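Local coordinates for protein lantibiotic dehydratase (Microbispora corallina, PDB 5EHK) that probably dehydrates serine and threonine residues of the NAI-107 precursor peptide in a tRNA-dependent reaction during lantibiotic biosynthesis, at residues 131-141 and 732-740; 700-711 and 746-754. All coordinates share one frame; numbering follows the deposited sequence.

Contact 1: 131-141 and 732-740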
loop_
_atom_site.group_PDB
_atom_site.type_symbol
_atom_site.label_atom_id
_atom_site.label_comp_id
_atom_site.label_asym_id
_atom_site.label_seq_id
_atom_site.Cartn_x
_atom_site.Cartn_y
_atom_site.Cartn_z
ATOM N N ARG A 131 43.552 -0.128 1.242
ATOM C CA ARG A 131 42.400 -0.206 0.357
ATOM C C ARG A 131 42.830 0.072 -1.068
ATOM O O ARG A 131 42.375 -0.592 -1.997
ATOM C CB ARG A 131 41.323 0.779 0.783
ATOM C CG ARG A 131 40.696 0.450 2.107
ATOM C CD ARG A 131 39.728 1.529 2.529
ATOM N NE ARG A 131 39.333 1.330 3.918
ATOM C CZ ARG A 131 38.395 0.466 4.298
ATOM N NH1 ARG A 131 37.749 -0.261 3.386
ATOM N NH2 ARG A 131 38.097 0.336 5.585
ATOM N N TYR A 132 43.668 1.092 -1.234
ATOM C CA TYR A 132 44.180 1.474 -2.550
ATOM C C TYR A 132 45.160 0.448 -3.159
ATOM O O TYR A 132 45.240 0.305 -4.380
ATOM C CB TYR A 132 44.831 2.861 -2.482
ATOM C CG TYR A 132 43.845 4.018 -2.360
ATOM C CD1 TYR A 132 42.753 4.129 -3.216
ATOM C CD2 TYR A 132 43.998 4.984 -1.370
ATOM C CE1 TYR A 132 41.858 5.175 -3.102
ATOM C CE2 TYR A 132 43.113 6.027 -1.248
ATOM C CZ TYR A 132 42.045 6.121 -2.116
ATOM O OH TYR A 132 41.163 7.163 -1.985
ATOM N N ASP A 133 45.907 -0.256 -2.312
ATOM C CA ASP A 133 46.864 -1.252 -2.779
ATOM C C ASP A 133 46.066 -2.427 -3.334
ATOM O O ASP A 133 46.147 -2.740 -4.524
ATOM C CB ASP A 133 47.746 -1.708 -1.601
ATOM C CG ASP A 133 48.964 -2.552 -2.029
ATOM O OD1 ASP A 133 48.901 -3.303 -3.032
ATOM O OD2 ASP A 133 49.998 -2.464 -1.328
ATOM N N ILE A 134 45.258 -3.033 -2.466
ATOM C CA ILE A 134 44.364 -4.118 -2.825
ATOM C C ILE A 134 43.593 -3.799 -4.091
ATOM O O ILE A 134 43.455 -4.657 -4.969
ATOM C CB ILE A 134 43.356 -4.373 -1.696
ATOM C CG1 ILE A 134 44.102 -4.857 -0.457
ATOM C CG2 ILE A 134 42.312 -5.399 -2.112
ATOM C CD1 ILE A 134 43.218 -5.275 0.663
ATOM N N ARG A 135 43.107 -2.562 -4.195
ATOM C CA ARG A 135 42.343 -2.168 -5.365
ATOM C C ARG A 135 43.179 -2.287 -6.609
ATOM O O ARG A 135 42.737 -2.871 -7.596
ATOM C CB ARG A 135 41.845 -0.735 -5.280
ATOM C CG ARG A 135 40.726 -0.477 -6.261
ATOM C CD ARG A 135 40.608 0.969 -6.677
ATOM N NE ARG A 135 39.303 1.174 -7.291
ATOM C CZ ARG A 135 38.232 1.617 -6.643
ATOM N NH1 ARG A 135 38.318 1.962 -5.360
ATOM N NH2 ARG A 135 37.085 1.745 -7.293
ATOM N N MET A 136 44.383 -1.728 -6.547
ATOM C CA MET A 136 45.267 -1.627 -7.707
ATOM C C MET A 136 45.640 -2.991 -8.256
ATOM O O MET A 136 45.995 -3.144 -9.438
ATOM C CB MET A 136 46.539 -0.870 -7.349
ATOM C CG MET A 136 47.329 -0.454 -8.559
ATOM S SD MET A 136 48.594 0.776 -8.204
ATOM C CE MET A 136 48.691 1.588 -9.802
ATOM N N ARG A 137 45.521 -3.991 -7.397
ATOM C CA ARG A 137 45.967 -5.312 -7.751
ATOM C C ARG A 137 44.809 -6.302 -7.941
ATOM O O ARG A 137 44.995 -7.403 -8.452
ATOM C CB ARG A 137 47.070 -5.760 -6.771
ATOM C CG ARG A 137 48.361 -4.884 -6.933
ATOM C CD ARG A 137 49.377 -4.942 -5.777
ATOM N NE ARG A 137 49.854 -6.313 -5.542
ATOM C CZ ARG A 137 50.886 -6.910 -6.149
ATOM N NH1 ARG A 137 51.620 -6.277 -7.066
ATOM N NH2 ARG A 137 51.177 -8.166 -5.829
ATOM N N THR A 138 43.599 -5.891 -7.572
ATOM C CA THR A 138 42.448 -6.791 -7.655
ATOM C C THR A 138 41.142 -6.236 -8.198
ATOM O O THR A 138 40.334 -7.014 -8.681
ATOM C CB THR A 138 42.133 -7.457 -6.304
ATOM O OG1 THR A 138 41.979 -6.442 -5.296
ATOM C CG2 THR A 138 43.246 -8.420 -5.909
ATOM N N ARG A 139 40.907 -4.927 -8.103
ATOM C CA ARG A 139 39.605 -4.363 -8.531
ATOM C C ARG A 139 39.488 -3.919 -9.973
ATOM O O ARG A 139 39.973 -2.847 -10.341
ATOM C CB ARG A 139 39.153 -3.182 -7.656
ATOM C CG ARG A 139 37.798 -2.605 -8.086
ATOM C CD ARG A 139 36.697 -2.923 -7.135
ATOM N NE ARG A 139 36.296 -1.733 -6.396
ATOM C CZ ARG A 139 35.134 -1.111 -6.549
ATOM N NH1 ARG A 139 34.233 -1.568 -7.409
ATOM N NH2 ARG A 139 34.871 -0.033 -5.825
ATOM N N PRO A 140 38.739 -4.691 -10.767
ATOM C CA PRO A 140 38.610 -4.415 -12.202
ATOM C C PRO A 140 37.875 -3.118 -12.527
ATOM O O PRO A 140 38.035 -2.633 -13.646
ATOM C CB PRO A 140 37.812 -5.615 -12.724
ATOM C CG PRO A 140 37.087 -6.143 -11.523
ATOM C CD PRO A 140 37.955 -5.857 -10.334
ATOM N N THR A 141 37.143 -2.542 -11.578
ATOM C CA THR A 141 36.319 -1.374 -11.870
ATOM C C THR A 141 37.194 -0.198 -12.313
ATOM O O THR A 141 38.070 0.240 -11.557
ATOM C CB THR A 141 35.477 -0.966 -10.644
ATOM O OG1 THR A 141 34.859 -2.122 -10.075
ATOM C CG2 THR A 141 34.417 0.049 -11.029
ATOM N N MET A 732 27.454 -1.863 -1.997
ATOM C CA MET A 732 27.092 -1.070 -3.160
ATOM C C MET A 732 28.340 -0.370 -3.669
ATOM O O MET A 732 28.578 -0.294 -4.873
ATOM C CB MET A 732 26.018 -0.049 -2.808
ATOM C CG MET A 732 25.603 0.857 -3.968
ATOM S SD MET A 732 24.448 2.160 -3.473
ATOM C CE MET A 732 25.467 3.076 -2.309
ATOM N N ASP A 733 29.143 0.130 -2.735
ATOM C CA ASP A 733 30.326 0.922 -3.078
ATOM C C ASP A 733 31.647 0.152 -3.264
ATOM O O ASP A 733 32.550 0.651 -3.943
ATOM C CB ASP A 733 30.504 2.080 -2.089
ATOM C CG ASP A 733 29.641 3.286 -2.441
ATOM O OD1 ASP A 733 29.728 3.762 -3.599
ATOM O OD2 ASP A 733 28.861 3.742 -1.573
ATOM N N GLN A 734 31.770 -1.045 -2.677
ATOM C CA GLN A 734 33.038 -1.791 -2.766
ATOM C C GLN A 734 32.907 -3.258 -3.201
ATOM O O GLN A 734 32.013 -3.991 -2.776
ATOM C CB GLN A 734 33.864 -1.712 -1.478
ATOM C CG GLN A 734 33.335 -2.538 -0.327
ATOM C CD GLN A 734 32.166 -1.883 0.374
ATOM O OE1 GLN A 734 31.694 -0.818 -0.036
ATOM N NE2 GLN A 734 31.704 -2.505 1.459
ATOM N N ARG A 735 33.817 -3.644 -4.084
ATOM C CA ARG A 735 34.200 -5.024 -4.258
ATOM C C ARG A 735 35.535 -5.056 -3.530
ATOM O O ARG A 735 36.387 -4.193 -3.758
ATOM C CB ARG A 735 34.403 -5.309 -5.744
ATOM C CG ARG A 735 33.124 -5.282 -6.569
ATOM C CD ARG A 735 33.451 -5.312 -8.056
ATOM N NE ARG A 735 32.249 -5.378 -8.892
ATOM C CZ ARG A 735 31.475 -4.332 -9.189
ATOM N NH1 ARG A 735 31.762 -3.124 -8.719
ATOM N NH2 ARG A 735 30.407 -4.493 -9.956
ATOM N N LEU A 736 35.725 -6.021 -2.642
ATOM C CA LEU A 736 36.958 -6.054 -1.862
ATOM C C LEU A 736 37.538 -7.464 -1.708
ATOM O O LEU A 736 37.034 -8.278 -0.929
ATOM C CB LEU A 736 36.750 -5.378 -0.515
ATOM C CG LEU A 736 37.974 -4.655 0.041
ATOM C CD1 LEU A 736 38.624 -3.821 -1.048
ATOM C CD2 LEU A 736 37.596 -3.785 1.246
ATOM N N LEU A 737 38.589 -7.744 -2.484
ATOM C CA LEU A 737 39.268 -9.038 -2.459
ATOM C C LEU A 737 40.121 -9.115 -1.216
ATOM O O LEU A 737 41.121 -8.405 -1.091
ATOM C CB LEU A 737 40.184 -9.175 -3.680
ATOM C CG LEU A 737 40.360 -10.545 -4.344
ATOM C CD1 LEU A 737 40.133 -11.665 -3.352
ATOM C CD2 LEU A 737 39.424 -10.690 -5.523
ATOM N N LEU A 738 39.740 -9.995 -0.301
ATOM C CA LEU A 738 40.451 -10.090 0.968
ATOM C C LEU A 738 40.974 -11.502 1.173
ATOM O O LEU A 738 40.263 -12.481 0.940
ATOM C CB LEU A 738 39.566 -9.695 2.161
ATOM C CG LEU A 738 38.952 -8.297 2.262
ATOM C CD1 LEU A 738 38.016 -8.269 3.454
ATOM C CD2 LEU A 738 40.009 -7.193 2.348
ATOM N N ASP A 739 42.233 -11.596 1.585
ATOM C CA ASP A 739 42.774 -12.850 2.074
ATOM C C ASP A 739 42.634 -12.904 3.603
ATOM O O ASP A 739 43.316 -12.155 4.316
ATOM C CB ASP A 739 44.234 -12.974 1.635
ATOM C CG ASP A 739 44.757 -14.391 1.740
ATOM O OD1 ASP A 739 44.527 -15.045 2.783
ATOM O OD2 ASP A 739 45.357 -14.874 0.755
ATOM N N LEU A 740 41.791 -13.817 4.102
ATOM C CA LEU A 740 41.483 -13.841 5.535
ATOM C C LEU A 740 42.540 -14.545 6.379
ATOM O O LEU A 740 42.381 -14.680 7.598
ATOM C CB LEU A 740 40.108 -14.451 5.817
ATOM C CG LEU A 740 38.903 -13.665 5.304
ATOM C CD1 LEU A 740 37.597 -14.168 5.923
ATOM C CD2 LEU A 740 39.100 -12.174 5.516
HETATM O O HOH W 1 39.010 -5.601 -4.200
#

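Contact 2: 700-711 and 746-754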
loop_
_atom_site.group_PDB
_atom_site.type_symbol
_atom_site.label_atom_id
_atom_site.label_comp_id
_atom_site.label_asym_id
_atom_site.label_seq_id
_atom_site.Cartn_x
_atom_site.Cartn_y
_atom_site.Cartn_z
ATOM N N PRO A 700 31.037 -8.591 17.443
ATOM C CA PRO A 700 32.472 -8.796 17.697
ATOM C C PRO A 700 33.364 -7.754 17.022
ATOM O O PRO A 700 34.484 -7.519 17.477
ATOM C CB PRO A 700 32.737 -10.192 17.129
ATOM C CG PRO A 700 31.437 -10.884 17.213
ATOM C CD PRO A 700 30.395 -9.824 16.959
ATOM N N ALA A 701 32.886 -7.164 15.934
ATOM C CA ALA A 701 33.525 -5.983 15.382
ATOM C C ALA A 701 33.141 -4.852 16.331
ATOM O O ALA A 701 32.227 -5.029 17.130
ATOM C CB ALA A 701 33.019 -5.715 13.995
ATOM N N ASP A 702 33.859 -3.730 16.291
ATOM C CA ASP A 702 33.585 -2.546 17.147
ATOM C C ASP A 702 33.701 -2.672 18.688
ATOM O O ASP A 702 33.759 -1.652 19.388
ATOM C CB ASP A 702 32.265 -1.836 16.754
ATOM C CG ASP A 702 31.007 -2.580 17.222
ATOM O OD1 ASP A 702 30.944 -3.028 18.393
ATOM O OD2 ASP A 702 30.072 -2.726 16.400
ATOM N N ASP A 703 33.736 -3.894 19.217
ATOM C CA ASP A 703 34.068 -4.080 20.626
ATOM C C ASP A 703 35.502 -3.612 20.811
ATOM O O ASP A 703 36.416 -4.133 20.167
ATOM C CB ASP A 703 33.945 -5.551 21.031
ATOM C CG ASP A 703 34.541 -5.832 22.404
ATOM O OD1 ASP A 703 33.851 -5.582 23.414
ATOM O OD2 ASP A 703 35.697 -6.308 22.475
ATOM N N SER A 704 35.716 -2.629 21.680
ATOM C CA SER A 704 37.071 -2.139 21.876
ATOM C C SER A 704 37.798 -3.230 22.648
ATOM O O SER A 704 37.730 -3.293 23.874
ATOM C CB SER A 704 37.070 -0.814 22.644
ATOM O OG SER A 704 38.359 -0.217 22.676
ATOM N N GLY A 705 38.462 -4.111 21.901
ATOM C CA GLY A 705 39.162 -5.246 22.473
ATOM C C GLY A 705 40.380 -5.663 21.667
ATOM O O GLY A 705 40.746 -5.000 20.689
ATOM N N PRO A 706 41.008 -6.784 22.069
ATOM C CA PRO A 706 42.232 -7.327 21.452
ATOM C C PRO A 706 42.043 -7.796 20.008
ATOM O O PRO A 706 40.919 -8.075 19.584
ATOM C CB PRO A 706 42.579 -8.527 22.347
ATOM C CG PRO A 706 41.842 -8.286 23.639
ATOM C CD PRO A 706 40.593 -7.555 23.256
ATOM N N ALA A 707 43.148 -7.884 19.271
ATOM C CA ALA A 707 43.121 -8.324 17.880
ATOM C C ALA A 707 42.803 -9.816 17.743
ATOM O O ALA A 707 42.439 -10.278 16.661
ATOM C CB ALA A 707 44.435 -7.983 17.179
ATOM N N ALA A 708 42.970 -10.566 18.831
ATOM C CA ALA A 708 42.634 -11.992 18.844
ATOM C C ALA A 708 41.195 -12.225 19.310
ATOM O O ALA A 708 40.610 -13.285 19.079
ATOM C CB ALA A 708 43.622 -12.774 19.713
ATOM N N ASP A 709 40.633 -11.220 19.968
ATOM C CA ASP A 709 39.264 -11.279 20.443
ATOM C C ASP A 709 38.340 -11.196 19.228
ATOM O O ASP A 709 37.227 -11.728 19.236
ATOM C CB ASP A 709 39.022 -10.120 21.405
ATOM C CG ASP A 709 38.058 -10.470 22.515
ATOM O OD1 ASP A 709 37.772 -11.674 22.690
ATOM O OD2 ASP A 709 37.611 -9.542 23.230
ATOM N N TRP A 710 38.810 -10.493 18.197
ATOM C CA TRP A 710 38.143 -10.442 16.894
ATOM C C TRP A 710 38.463 -11.687 16.070
ATOM O O TRP A 710 37.554 -12.377 15.600
ATOM C CB TRP A 710 38.513 -9.148 16.143
ATOM C CG TRP A 710 38.237 -9.112 14.632
ATOM C CD1 TRP A 710 39.167 -9.011 13.630
ATOM C CD2 TRP A 710 36.958 -9.168 13.977
ATOM N NE1 TRP A 710 38.548 -8.990 12.402
ATOM C CE2 TRP A 710 37.195 -9.093 12.587
ATOM C CE3 TRP A 710 35.641 -9.275 14.428
ATOM C CZ2 TRP A 710 36.167 -9.130 11.652
ATOM C CZ3 TRP A 710 34.621 -9.309 13.496
ATOM C CH2 TRP A 710 34.889 -9.237 12.124
ATOM N N ASP A 711 39.756 -11.975 15.928
ATOM C CA ASP A 711 40.236 -13.116 15.151
ATOM C C ASP A 711 39.534 -14.426 15.526
ATOM O O ASP A 711 39.298 -15.277 14.670
ATOM C CB ASP A 711 41.755 -13.266 15.300
ATOM C CG ASP A 711 42.537 -12.294 14.416
ATOM O OD1 ASP A 711 41.965 -11.265 14.012
ATOM O OD2 ASP A 711 43.727 -12.548 14.130
ATOM N N ARG A 746 42.570 -9.016 7.714
ATOM C CA ARG A 746 41.638 -9.359 8.789
ATOM C C ARG A 746 41.177 -8.147 9.611
ATOM O O ARG A 746 40.101 -8.171 10.207
ATOM C CB ARG A 746 42.228 -10.433 9.707
ATOM C CG ARG A 746 41.891 -11.854 9.290
ATOM C CD ARG A 746 42.483 -12.846 10.261
ATOM N NE ARG A 746 43.933 -12.706 10.319
ATOM C CZ ARG A 746 44.714 -13.374 11.160
ATOM N NH1 ARG A 746 44.178 -14.227 12.027
ATOM N NH2 ARG A 746 46.031 -13.186 11.138
ATOM N N VAL A 747 41.993 -7.096 9.656
ATOM C CA VAL A 747 41.598 -5.888 10.373
ATOM C C VAL A 747 40.885 -4.957 9.424
ATOM O O VAL A 747 40.067 -4.155 9.831
ATOM C CB VAL A 747 42.791 -5.148 11.027
ATOM C CG1 VAL A 747 43.773 -6.138 11.652
ATOM C CG2 VAL A 747 43.489 -4.237 10.023
ATOM N N LEU A 748 41.202 -5.074 8.144
ATOM C CA LEU A 748 40.543 -4.278 7.130
ATOM C C LEU A 748 39.074 -4.670 7.040
ATOM O O LEU A 748 38.203 -3.817 6.830
ATOM C CB LEU A 748 41.242 -4.444 5.783
ATOM C CG LEU A 748 40.759 -3.472 4.704
ATOM C CD1 LEU A 748 41.176 -2.046 5.019
ATOM C CD2 LEU A 748 41.298 -3.901 3.356
ATOM N N LEU A 749 38.811 -5.966 7.201
ATOM C CA LEU A 749 37.454 -6.489 7.179
ATOM C C LEU A 749 36.685 -5.990 8.388
ATOM O O LEU A 749 35.474 -5.796 8.321
ATOM C CB LEU A 749 37.442 -8.019 7.149
ATOM C CG LEU A 749 36.068 -8.696 7.282
ATOM C CD1 LEU A 749 35.297 -8.582 6.000
ATOM C CD2 LEU A 749 36.169 -10.155 7.709
ATOM N N ARG A 750 37.382 -5.772 9.496
ATOM C CA ARG A 750 36.702 -5.315 10.698
ATOM C C ARG A 750 36.280 -3.864 10.535
ATOM O O ARG A 750 35.147 -3.501 10.839
ATOM C CB ARG A 750 37.584 -5.485 11.933
ATOM C CG ARG A 750 36.904 -5.138 13.259
ATOM C CD ARG A 750 37.875 -5.402 14.399
ATOM N NE ARG A 750 37.338 -5.097 15.722
ATOM C CZ ARG A 750 37.981 -5.373 16.850
ATOM N NH1 ARG A 750 39.178 -5.943 16.803
ATOM N NH2 ARG A 750 37.440 -5.076 18.024
ATOM N N ASP A 751 37.198 -3.038 10.046
ATOM C CA ASP A 751 36.929 -1.625 9.834
ATOM C C ASP A 751 35.826 -1.460 8.802
ATOM O O ASP A 751 34.933 -0.621 8.953
ATOM C CB ASP A 751 38.191 -0.922 9.341
ATOM C CG ASP A 751 38.075 0.591 9.384
ATOM O OD1 ASP A 751 37.358 1.118 10.265
ATOM O OD2 ASP A 751 38.693 1.256 8.526
ATOM N N GLU A 752 35.895 -2.269 7.751
ATOM C CA GLU A 752 34.915 -2.200 6.675
ATOM C C GLU A 752 33.522 -2.610 7.149
ATOM O O GLU A 752 32.520 -2.106 6.643
ATOM C CB GLU A 752 35.359 -3.041 5.473
ATOM C CG GLU A 752 34.479 -2.883 4.245
ATOM C CD GLU A 752 34.589 -1.505 3.594
ATOM O OE1 GLU A 752 35.701 -0.934 3.533
ATOM O OE2 GLU A 752 33.547 -0.987 3.143
ATOM N N LEU A 753 33.462 -3.546 8.097
ATOM C CA LEU A 753 32.180 -4.002 8.628
ATOM C C LEU A 753 31.553 -3.006 9.605
ATOM O O LEU A 753 30.343 -2.788 9.583
ATOM C CB LEU A 753 32.299 -5.389 9.260
ATOM C CG LEU A 753 30.978 -5.998 9.743
ATOM C CD1 LEU A 753 29.882 -5.824 8.707
ATOM C CD2 LEU A 753 31.156 -7.470 10.075
ATOM N N ARG A 754 32.375 -2.399 10.451
ATOM C CA ARG A 754 31.891 -1.359 11.350
ATOM C C ARG A 754 31.312 -0.251 10.492
ATOM O O ARG A 754 30.278 0.339 10.810
ATOM C CB ARG A 754 33.036 -0.805 12.203
ATOM C CG ARG A 754 33.718 -1.827 13.118
ATOM C CD ARG A 754 34.960 -1.247 13.800
ATOM N NE ARG A 754 34.632 -0.111 14.659
ATOM C CZ ARG A 754 35.528 0.617 15.322
ATOM N NH1 ARG A 754 36.821 0.334 15.230
ATOM N NH2 ARG A 754 35.128 1.633 16.076
#

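Contact 1: 131-141 and 732-740
Arg139 lays its guanidinium over the backbone of the incoming strand, with Arg735 N 3.7 Å above the centre of the group's plane. Its chain starts with CG anti to the backbone N (chi1 -179°) and then bends at chi2 and chi3, which brings CD against CB of Arg735 at 3.6 Å and carries NH2 on toward the carbonyl oxygen of Asp733. The two arginine side chains cross at about a right angle, and NH1 of Arg139 lies at the edge of the Arg735 guanidinium, in its plane. The two like charges come close here, a proximity that would probably be unfavourable on its own; NH2 of Arg735 is hydrogen-bonded to the carbonyl oxygen of Pro526.

Further along the strand the contact turns apolar. Ile134 uses both branches of its side chain: CG2 rests 3.4 Å from the carbonyl oxygen of Leu737 and also approaches Leu736, while CD1 meets CD2 of Leu738 at 4.1 Å. Thr138 sets CB and CG2 against CB and CG of Leu737.

A water bridges helix and strand. It accepts from Leu737 N at 2.8 Å and donates to Arg735 O and, at 3.3 Å, to Thr138 OG1, satisfying the two backbone atoms and linking them to the threonine. The strand's other partner is 726-730, with which Leu736 and Leu738 pair.

Helix 131-138 and strand 735-739 run nearly perpendicular, and their axes approach to 8.5 Å at 98°: a helix end lying across a beta hairpin, within the N-terminal family region of a lantibiotic dehydratase.

Contact 2: 700-711 and 746-754
Trp710 and Arg750 run antiparallel to each other, the arginine's aliphatic chain passing over one face of the indole. Its CD makes a CH-pi contact 3.8 Å from the centroid of the five-membered ring, almost directly above it. At the rim of the same ring, NE1 donates to Arg746 O at 2.8 Å with an N-H...O angle of 158°; the acceptor lies near the ring plane, and the bond, with the arginine over the face, helps set the rotation of the indole. Leu749 CD2 touches CZ2 at the edge.

Arg750 reaches this far because its chain is fully extended, CG anti to the backbone N (chi1 -175°). Its guanidinium thereby enters the curve of the 700-706 loop, with CB of Trp710 over one face and the carbonyl oxygens of Asp703 and Pro706 toward its edge. Ala701 CB packs 4.0 Å from both Arg750 CG and Arg754 CG, and Arg754 NE lies 3.6 Å from Asp702 CB.

Farther out, Asp711 OD2 pairs with Arg746 NH1 at 2.7 Å, a salt bridge of charges alone, since the oxygen stands over the guanidinium face. Arg746 NE is held by Asp742 O. The short helical segments cross at 80°, and the loop leading into helix 707-721 wraps an arginine of helix 743-755.

Overall arrangement
The centres of contacts 1 and 2 lie about 19 Å apart, on the same side of the chain's centre. Their segments alternate along the sequence: 131-141, 700-711, 732-740, then 746-754. Strand 735-739 leads directly into helix 743-755, so each contact uses one of two consecutive elements. That helix stands between the two partners, meeting the 700-711 loop and helix on one flank while Asp751 and Glu752 form salt bridges with Arg131 of helix 119-138. Leu748 packs on both Ile134 and Leu738. An early helix, nearly 600 residues away in sequence, is thus tied to a late strand-helix unit, illustrating how segments far apart in sequence are joined in one part of the fold.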